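Putative beta-glucosidase (Bifidobacterium adolescentis, PDB 5WAB) hydrolyses beta-glucosidic bonds as a family 3 glycoside hydrolase, releasing glucose from the non-reducing ends of its substrates. Local coordinates at residues Ala311-Met316 against Ala481-Gly486; Pro458-Gly461 against Gly465-Glu468; Val586-Gly591 against Phe620-Arg625. All coordinates share one frame; numbering follows the deposited sequence.

All three contacts are buried, and none has a hydrogen bond across it. Contacts 1 and 2 belong to one layered alpha/beta unit and touch: Met316 SD of contact 1 lies 3.9 Å from Leu467 CD2 of contact 2, and strand 465-468 is followed by helix 476-484. Contact 2 is nested inside the loop that contact 1 closes. Contact 1 joins two helix ends through aliphatic and thioether groups, whereas contact 2 sets a loop's indole and methyl against strand 465-468, beside the outermost strand 317-321 of its sheet. Contact 3, its centre about 32 Å from that of contact 1, joins two sheets of the fibronectin type III-like domain and adds a methyl over a phenyl face.

Contact 1: Ala311-Met316 against Ala481-Gly486; sequences AAIESM and ADVIFG
Val483 meets both Ile313 and Met316 with a single methyl, CG2, so one branch of a compact side chain serves two partners. Its CG1 lies opposite the backbone N (chi1 171°), which turns CG2 beside that N and out toward residues 311-316. Met316 comes at it tip to tip: SD stands 3.8 Å from Val483 CG2, and the terminal CE is 4.0 Å from it. A chi2 of 180° puts the soft, polarisable sulfur in front of Val483, and chi3 of -166° sends CE onward along the same methyl.

Ile313 passes Val483 in the opposite direction, with its CG2 4.1 Å from Val483 CG2. Its longer branch continues to CD1, which lies 4.0 Å from Asp482 OD2; a methyl beside a carboxylate oxygen is packing alone, and the charge has its mate in Arg369, through OD1. Branched and flexible apolar chains suit this seam because they fit closely without needing polar mates.

On the 311-316 side a type I beta turn runs from Ile313 to Met316, and Ser315 OG donates a 2.7 Å hydrogen bond to Ala311 O. The contact joins the C-terminal ends of helices 301-313 and 476-484, and Ala479 of the second also packs on Ile313 and Met316. Helix 476-484 follows strand 465-468 of the mixed alpha/beta sheet of the family 3 C-terminal domain, whose outermost strand, 317-321, begins directly after Met316.

Contact 2: Pro458-Gly461 against Gly465-Glu468; sequences PWAG and GILE
Ile466 CD1 is the point at which Trp459 and Ala460 both meet the strand, and apolar packing is the whole of the interaction between the two segments. The methyl lies 3.7 Å from Ala460 CB and 3.9 Å from Trp459 CZ3, on the six-membered part of the indole. It approaches the ring obliquely. Ile466 reaches the loop because its chain is stretched out beyond CB (chi2 179°), carrying CD1 away from the strand. Its shorter branch, CG2, stays back beside the carbonyl carbon, so the longer one alone makes these two closest approaches. A beta-branched residue suits an extended backbone, while the small alanine lets the loop come close to the methyl: its CB is the whole of its side chain, and that one carbon is what CD1 touches. Trp459 CG sits between its own backbone N and carbonyl carbon (chi1 48°), a crowded position that turns the indole off the loop and inward, so that CZ3 comes up to Ile466.

Further apolar contacts set the tryptophan in the fold, on Val446 and Leu448 of strand 444-449 and on Val431 and Leu434 of helix 428-438, a broad surface for which a large flat ring is well suited.

Hydrogen bonding serves the two segments separately. Gly465 and Leu467 bond through their backbones to strand 444-449 and Ile466 to strand 317-321, a parallel and an antiparallel neighbour in the mixed sheet of the family 3 C-terminal domain, while Trp459 NE1 makes a weak bond to Ser455 O.

With no polar link across it, the connection between loop and strand rests on shape and the burial of hydrocarbon, and therefore on the isoleucine methyl reaching its two partners.

Contact 3: Val586-Gly591 against Phe620-Arg625; sequences VYVAPG and FDLDER
Val586 faces Phe620 and Val588 faces Leu622 along two strands that run in roughly the same direction, 28° apart, with their axes 9.9 Å apart at closest approach. That separation is too wide for backbone hydrogen bonding and is instead filled by side chains. The CA atoms of Val586 and Phe620 are 7.9 Å apart, and those of Val588 and Leu622 widen to 9.2 Å, so the strands diverge toward residue 622.

The closest meeting is a CH-pi contact. Val586 CG2 lies over the centre of the Phe620 ring, 3.4 Å from its centroid and only 7° off the ring normal. Val586 CG1 is opposite the backbone N, which leaves CG2 as the branch presented to the phenyl face, while Phe620 chi2 of -93° turns the ring broadside to it. This is the packing of a beta sandwich of the fibronectin type III-like domain: strand 580-590 belongs to a four-stranded antiparallel sheet and strand 615-622 to a three-stranded one, and inward-facing side chains fill the space between the two layers.

An alanine in place of Phe620 would take the ring away from under Val586 CG2 and would probably open a gap between the two sheets.

Leu622 continues the interface with its two methyls divided between the valines. CD2 lies 4.3 Å from Val586 CG1, and CD1 is at the same 4.3 Å from Val588 CG2, looser than the valine-phenylalanine pair. Beta-branched valines suit the extended backbone of one sheet, and the longer leucine spans the widening distance from the other. Val568 of strand 566-574 packs beside both Phe620 and Leu622, and Val646 of strand 642-648 flanks Val586.

Contact 1: Ala311-Met316 against Ala481-Gly486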
loop_
_atom_site.group_PDB
_atom_site.type_symbol
_atom_site.label_atom_id
_atom_site.label_comp_id
_atom_site.label_asym_id
_atom_site.label_seq_id
_atom_site.Cartn_x
_atom_site.Cartn_y
_atom_site.Cartn_z
ATOM N N ALA A 311 -9.735 12.434 0.538
ATOM C CA ALA A 311 -8.889 11.287 0.218
ATOM C C ALA A 311 -8.841 11.036 -1.287
ATOM O O ALA A 311 -7.812 10.601 -1.818
ATOM C CB ALA A 311 -9.381 10.043 0.958
ATOM N N ALA A 312 -9.953 11.272 -1.984
ATOM C CA ALA A 312 -9.971 11.074 -3.431
ATOM C C ALA A 312 -9.130 12.124 -4.144
ATOM O O ALA A 312 -8.438 11.813 -5.119
ATOM C CB ALA A 312 -11.406 11.082 -3.956
ATOM N N ILE A 313 -9.182 13.373 -3.674
ATOM C CA ILE A 313 -8.393 14.440 -4.284
ATOM C C ILE A 313 -6.910 14.094 -4.263
ATOM O O ILE A 313 -6.199 14.253 -5.263
ATOM C CB ILE A 313 -8.667 15.779 -3.576
ATOM C CG1 ILE A 313 -10.087 16.259 -3.876
ATOM C CG2 ILE A 313 -7.642 16.815 -3.974
ATOM C CD1 ILE A 313 -10.413 17.601 -3.270
ATOM N N GLU A 314 -6.419 13.614 -3.121
ATOM C CA GLU A 314 -5.002 13.319 -2.963
ATOM C C GLU A 314 -4.607 11.937 -3.476
ATOM O O GLU A 314 -3.480 11.496 -3.230
ATOM C CB GLU A 314 -4.609 13.493 -1.501
ATOM C CG GLU A 314 -4.885 14.899 -1.020
ATOM C CD GLU A 314 -4.158 15.243 0.256
ATOM O OE1 GLU A 314 -3.056 14.705 0.492
ATOM O OE2 GLU A 314 -4.698 16.063 1.022
ATOM N N SER A 315 -5.485 11.257 -4.206
ATOM C CA SER A 315 -5.151 9.979 -4.811
ATOM C C SER A 315 -4.756 10.108 -6.275
ATOM O O SER A 315 -4.449 9.094 -6.907
ATOM C CB SER A 315 -6.327 9.013 -4.679
ATOM O OG SER A 315 -6.549 8.692 -3.318
ATOM N N MET A 316 -4.743 11.324 -6.822
ATOM C CA MET A 316 -4.429 11.560 -8.225
ATOM C C MET A 316 -2.990 12.031 -8.381
ATOM O O MET A 316 -2.510 12.859 -7.601
ATOM C CB MET A 316 -5.356 12.616 -8.814
ATOM C CG MET A 316 -6.790 12.469 -8.406
ATOM S SD MET A 316 -7.768 13.768 -9.154
ATOM C CE MET A 316 -9.269 13.616 -8.197
ATOM N N ALA A 481 -13.577 16.985 -10.517
ATOM C CA ALA A 481 -13.973 18.332 -10.908
ATOM C C ALA A 481 -13.111 19.382 -10.224
ATOM O O ALA A 481 -12.700 20.367 -10.852
ATOM C CB ALA A 481 -15.450 18.557 -10.584
ATOM N N ASP A 482 -12.811 19.180 -8.938
ATOM C CA ASP A 482 -12.016 20.151 -8.190
ATOM C C ASP A 482 -10.589 20.243 -8.718
ATOM O O ASP A 482 -10.007 21.334 -8.761
ATOM C CB ASP A 482 -12.014 19.781 -6.707
ATOM C CG ASP A 482 -13.360 19.994 -6.050
ATOM O OD1 ASP A 482 -14.276 20.517 -6.721
ATOM O OD2 ASP A 482 -13.503 19.631 -4.864
ATOM N N VAL A 483 -10.009 19.120 -9.131
ATOM C CA VAL A 483 -8.633 19.138 -9.613
ATOM C C VAL A 483 -8.573 19.641 -11.049
ATOM O O VAL A 483 -7.783 20.532 -11.380
ATOM C CB VAL A 483 -8.003 17.741 -9.479
ATOM C CG1 VAL A 483 -6.659 17.700 -10.190
ATOM C CG2 VAL A 483 -7.848 17.365 -8.008
ATOM N N ILE A 484 -9.421 19.085 -11.916
ATOM C CA ILE A 484 -9.380 19.413 -13.338
ATOM C C ILE A 484 -9.718 20.881 -13.562
ATOM O O ILE A 484 -9.149 21.537 -14.446
ATOM C CB ILE A 484 -10.328 18.479 -14.114
ATOM C CG1 ILE A 484 -9.787 17.047 -14.092
ATOM C CG2 ILE A 484 -10.546 18.972 -15.537
ATOM C CD1 ILE A 484 -10.738 16.019 -14.670
ATOM N N PHE A 485 -10.621 21.430 -12.754
ATOM C CA PHE A 485 -11.046 22.813 -12.910
ATOM C C PHE A 485 -10.374 23.744 -11.917
ATOM O O PHE A 485 -10.789 24.900 -11.785
ATOM C CB PHE A 485 -12.565 22.911 -12.812
ATOM C CG PHE A 485 -13.268 22.264 -13.962
ATOM C CD1 PHE A 485 -13.455 22.951 -15.149
ATOM C CD2 PHE A 485 -13.703 20.957 -13.875
ATOM C CE1 PHE A 485 -14.086 22.356 -16.219
ATOM C CE2 PHE A 485 -14.331 20.353 -14.942
ATOM C CZ PHE A 485 -14.526 21.054 -16.116
ATOM N N GLY A 486 -9.358 23.264 -11.208
ATOM C CA GLY A 486 -8.481 24.145 -10.473
ATOM C C GLY A 486 -8.980 24.598 -9.127
ATOM O O GLY A 486 -8.386 25.512 -8.546
#

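Contact 2: Pro458-Gly461 against Gly465-Glu468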
loop_
_atom_site.group_PDB
_atom_site.type_symbol
_atom_site.label_atom_id
_atom_site.label_comp_id
_atom_site.label_asym_id
_atom_site.label_seq_id
_atom_site.Cartn_x
_atom_site.Cartn_y
_atom_site.Cartn_z
ATOM N N PRO A 458 3.384 4.614 -24.782
ATOM C CA PRO A 458 2.996 4.285 -26.166
ATOM C C PRO A 458 1.973 5.229 -26.777
ATOM O O PRO A 458 1.912 5.325 -28.008
ATOM C CB PRO A 458 2.443 2.854 -26.051
ATOM C CG PRO A 458 2.266 2.604 -24.590
ATOM C CD PRO A 458 3.312 3.419 -23.922
ATOM N N TRP A 459 1.165 5.920 -25.972
ATOM C CA TRP A 459 0.127 6.801 -26.491
ATOM C C TRP A 459 0.185 8.222 -25.941
ATOM O O TRP A 459 -0.656 9.045 -26.318
ATOM C CB TRP A 459 -1.262 6.210 -26.207
ATOM C CG TRP A 459 -1.424 5.765 -24.791
ATOM C CD1 TRP A 459 -1.256 4.498 -24.308
ATOM C CD2 TRP A 459 -1.780 6.582 -23.667
ATOM N NE1 TRP A 459 -1.483 4.478 -22.958
ATOM C CE2 TRP A 459 -1.808 5.741 -22.537
ATOM C CE3 TRP A 459 -2.078 7.940 -23.507
ATOM C CZ2 TRP A 459 -2.121 6.214 -21.259
ATOM C CZ3 TRP A 459 -2.387 8.409 -22.234
ATOM C CH2 TRP A 459 -2.408 7.545 -21.128
ATOM N N ALA A 460 1.132 8.528 -25.050
ATOM C CA ALA A 460 1.170 9.833 -24.401
ATOM C C ALA A 460 1.319 10.983 -25.391
ATOM O O ALA A 460 0.981 12.124 -25.053
ATOM C CB ALA A 460 2.306 9.871 -23.379
ATOM N N GLY A 461 1.829 10.720 -26.596
ATOM C CA GLY A 461 1.988 11.777 -27.581
ATOM C C GLY A 461 0.683 12.381 -28.058
ATOM O O GLY A 461 0.687 13.471 -28.638
ATOM N N GLY A 465 -2.323 16.610 -21.511
ATOM C CA GLY A 465 -2.403 16.418 -20.079
ATOM C C GLY A 465 -2.781 14.992 -19.737
ATOM O O GLY A 465 -3.679 14.422 -20.366
ATOM N N ILE A 466 -2.089 14.400 -18.763
ATOM C CA ILE A 466 -2.332 13.029 -18.327
ATOM C C ILE A 466 -2.465 13.028 -16.812
ATOM O O ILE A 466 -1.496 13.311 -16.094
ATOM C CB ILE A 466 -1.234 12.056 -18.775
ATOM C CG1 ILE A 466 -1.098 12.074 -20.293
ATOM C CG2 ILE A 466 -1.522 10.645 -18.275
ATOM C CD1 ILE A 466 -0.016 11.169 -20.801
ATOM N N LEU A 467 -3.658 12.719 -16.328
ATOM C CA LEU A 467 -3.934 12.627 -14.906
ATOM C C LEU A 467 -4.175 11.162 -14.567
ATOM O O LEU A 467 -5.115 10.550 -15.085
ATOM C CB LEU A 467 -5.138 13.492 -14.531
ATOM C CG LEU A 467 -5.400 13.658 -13.037
ATOM C CD1 LEU A 467 -4.233 14.380 -12.387
ATOM C CD2 LEU A 467 -6.684 14.433 -12.831
ATOM N N GLU A 468 -3.298 10.591 -13.747
ATOM C CA GLU A 468 -3.451 9.219 -13.268
ATOM C C GLU A 468 -4.250 9.256 -11.968
ATOM O O GLU A 468 -3.730 9.653 -10.920
ATOM C CB GLU A 468 -2.087 8.560 -13.080
ATOM C CG GLU A 468 -2.094 7.239 -12.313
ATOM C CD GLU A 468 -2.956 6.158 -12.949
ATOM O OE1 GLU A 468 -4.193 6.203 -12.784
ATOM O OE2 GLU A 468 -2.392 5.252 -13.599
#

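Contact 3: Val586-Gly591 against Phe620-Arg625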
loop_
_atom_site.group_PDB
_atom_site.type_symbol
_atom_site.label_atom_id
_atom_site.label_comp_id
_atom_site.label_asym_id
_atom_site.label_seq_id
_atom_site.Cartn_x
_atom_site.Cartn_y
_atom_site.Cartn_z
ATOM N N VAL A 586 13.389 12.097 1.082
ATOM C CA VAL A 586 14.773 11.912 1.500
ATOM C C VAL A 586 15.186 10.492 1.147
ATOM O O VAL A 586 14.502 9.531 1.517
ATOM C CB VAL A 586 14.963 12.177 3.006
ATOM C CG1 VAL A 586 16.387 11.833 3.430
ATOM C CG2 VAL A 586 14.636 13.623 3.338
ATOM N N TYR A 587 16.289 10.367 0.412
ATOM C CA TYR A 587 16.876 9.085 0.056
ATOM C C TYR A 587 18.265 8.970 0.667
ATOM O O TYR A 587 18.944 9.975 0.890
ATOM C CB TYR A 587 16.956 8.921 -1.471
ATOM C CG TYR A 587 15.607 8.906 -2.156
ATOM C CD1 TYR A 587 14.933 10.085 -2.435
ATOM C CD2 TYR A 587 15.018 7.710 -2.538
ATOM C CE1 TYR A 587 13.705 10.072 -3.055
ATOM C CE2 TYR A 587 13.792 7.689 -3.159
ATOM C CZ TYR A 587 13.139 8.872 -3.414
ATOM O OH TYR A 587 11.914 8.848 -4.035
ATOM N N VAL A 588 18.683 7.742 0.957
ATOM C CA VAL A 588 20.028 7.477 1.453
ATOM C C VAL A 588 20.779 6.712 0.376
ATOM O O VAL A 588 20.363 5.616 -0.019
ATOM C CB VAL A 588 20.013 6.702 2.780
ATOM C CG1 VAL A 588 21.405 6.180 3.101
ATOM C CG2 VAL A 588 19.512 7.601 3.905
ATOM N N ALA A 589 21.886 7.288 -0.093
ATOM C CA ALA A 589 22.713 6.673 -1.128
ATOM C C ALA A 589 24.013 6.194 -0.498
ATOM O O ALA A 589 24.934 6.997 -0.284
ATOM C CB ALA A 589 22.997 7.656 -2.268
ATOM N N PRO A 590 24.139 4.909 -0.189
ATOM C CA PRO A 590 25.330 4.423 0.505
ATOM C C PRO A 590 26.484 4.184 -0.451
ATOM O O PRO A 590 26.307 3.951 -1.650
ATOM C CB PRO A 590 24.855 3.107 1.128
ATOM C CG PRO A 590 23.823 2.621 0.159
ATOM C CD PRO A 590 23.139 3.846 -0.388
ATOM N N GLY A 591 27.687 4.242 0.110
ATOM C CA GLY A 591 28.872 3.896 -0.639
ATOM C C GLY A 591 29.019 2.401 -0.818
ATOM O O GLY A 591 28.172 1.607 -0.412
ATOM N N PHE A 620 14.038 15.933 9.083
ATOM C CA PHE A 620 13.967 14.484 8.974
ATOM C C PHE A 620 14.972 13.871 9.936
ATOM O O PHE A 620 16.141 14.266 9.948
ATOM C CB PHE A 620 14.272 14.011 7.544
ATOM C CG PHE A 620 13.393 14.631 6.479
ATOM C CD1 PHE A 620 12.232 14.001 6.060
ATOM C CD2 PHE A 620 13.750 15.828 5.876
ATOM C CE1 PHE A 620 11.436 14.563 5.075
ATOM C CE2 PHE A 620 12.960 16.391 4.890
ATOM C CZ PHE A 620 11.803 15.757 4.488
ATOM N N ASP A 621 14.513 12.923 10.750
ATOM C CA ASP A 621 15.400 12.102 11.562
ATOM C C ASP A 621 15.781 10.858 10.769
ATOM O O ASP A 621 14.917 10.199 10.184
ATOM C CB ASP A 621 14.720 11.706 12.874
ATOM C CG ASP A 621 14.765 12.808 13.919
ATOM O OD1 ASP A 621 15.688 13.650 13.873
ATOM O OD2 ASP A 621 13.875 12.830 14.795
ATOM N N LEU A 622 17.071 10.540 10.750
ATOM C CA LEU A 622 17.588 9.348 10.081
ATOM C C LEU A 622 18.241 8.474 11.144
ATOM O O LEU A 622 19.389 8.715 11.528
ATOM C CB LEU A 622 18.576 9.719 8.978
ATOM C CG LEU A 622 18.012 10.474 7.772
ATOM C CD1 LEU A 622 19.107 10.816 6.759
ATOM C CD2 LEU A 622 16.908 9.653 7.115
ATOM N N ASP A 623 17.515 7.469 11.629
ATOM C CA ASP A 623 18.061 6.601 12.660
ATOM C C ASP A 623 19.064 5.628 12.043
ATOM O O ASP A 623 19.367 5.677 10.846
ATOM C CB ASP A 623 16.942 5.853 13.383
ATOM C CG ASP A 623 16.087 5.002 12.444
ATOM O OD1 ASP A 623 16.490 4.754 11.289
ATOM O OD2 ASP A 623 14.996 4.574 12.872
ATOM N N GLU A 624 19.579 4.718 12.871
ATOM C CA GLU A 624 20.561 3.758 12.381
ATOM C C GLU A 624 19.986 2.870 11.281
ATOM O O GLU A 624 20.722 2.445 10.383
ATOM C CB GLU A 624 21.091 2.918 13.538
ATOM C CG GLU A 624 21.840 3.729 14.578
ATOM C CD GLU A 624 22.437 2.858 15.668
ATOM O OE1 GLU A 624 22.162 1.637 15.674
ATOM O OE2 GLU A 624 23.178 3.393 16.523
ATOM N N ARG A 625 18.688 2.559 11.345
ATOM C CA ARG A 625 18.061 1.741 10.314
ATOM C C ARG A 625 17.988 2.445 8.960
ATOM O O ARG A 625 17.813 1.776 7.935
ATOM C CB ARG A 625 16.665 1.311 10.760
ATOM C CG ARG A 625 16.654 0.149 11.758
ATOM C CD ARG A 625 16.985 -1.175 11.070
ATOM N NE ARG A 625 16.001 -1.501 10.038
ATOM C CZ ARG A 625 14.863 -2.148 10.262
ATOM N NH1 ARG A 625 14.558 -2.560 11.489
ATOM N NH2 ARG A 625 14.029 -2.384 9.255
#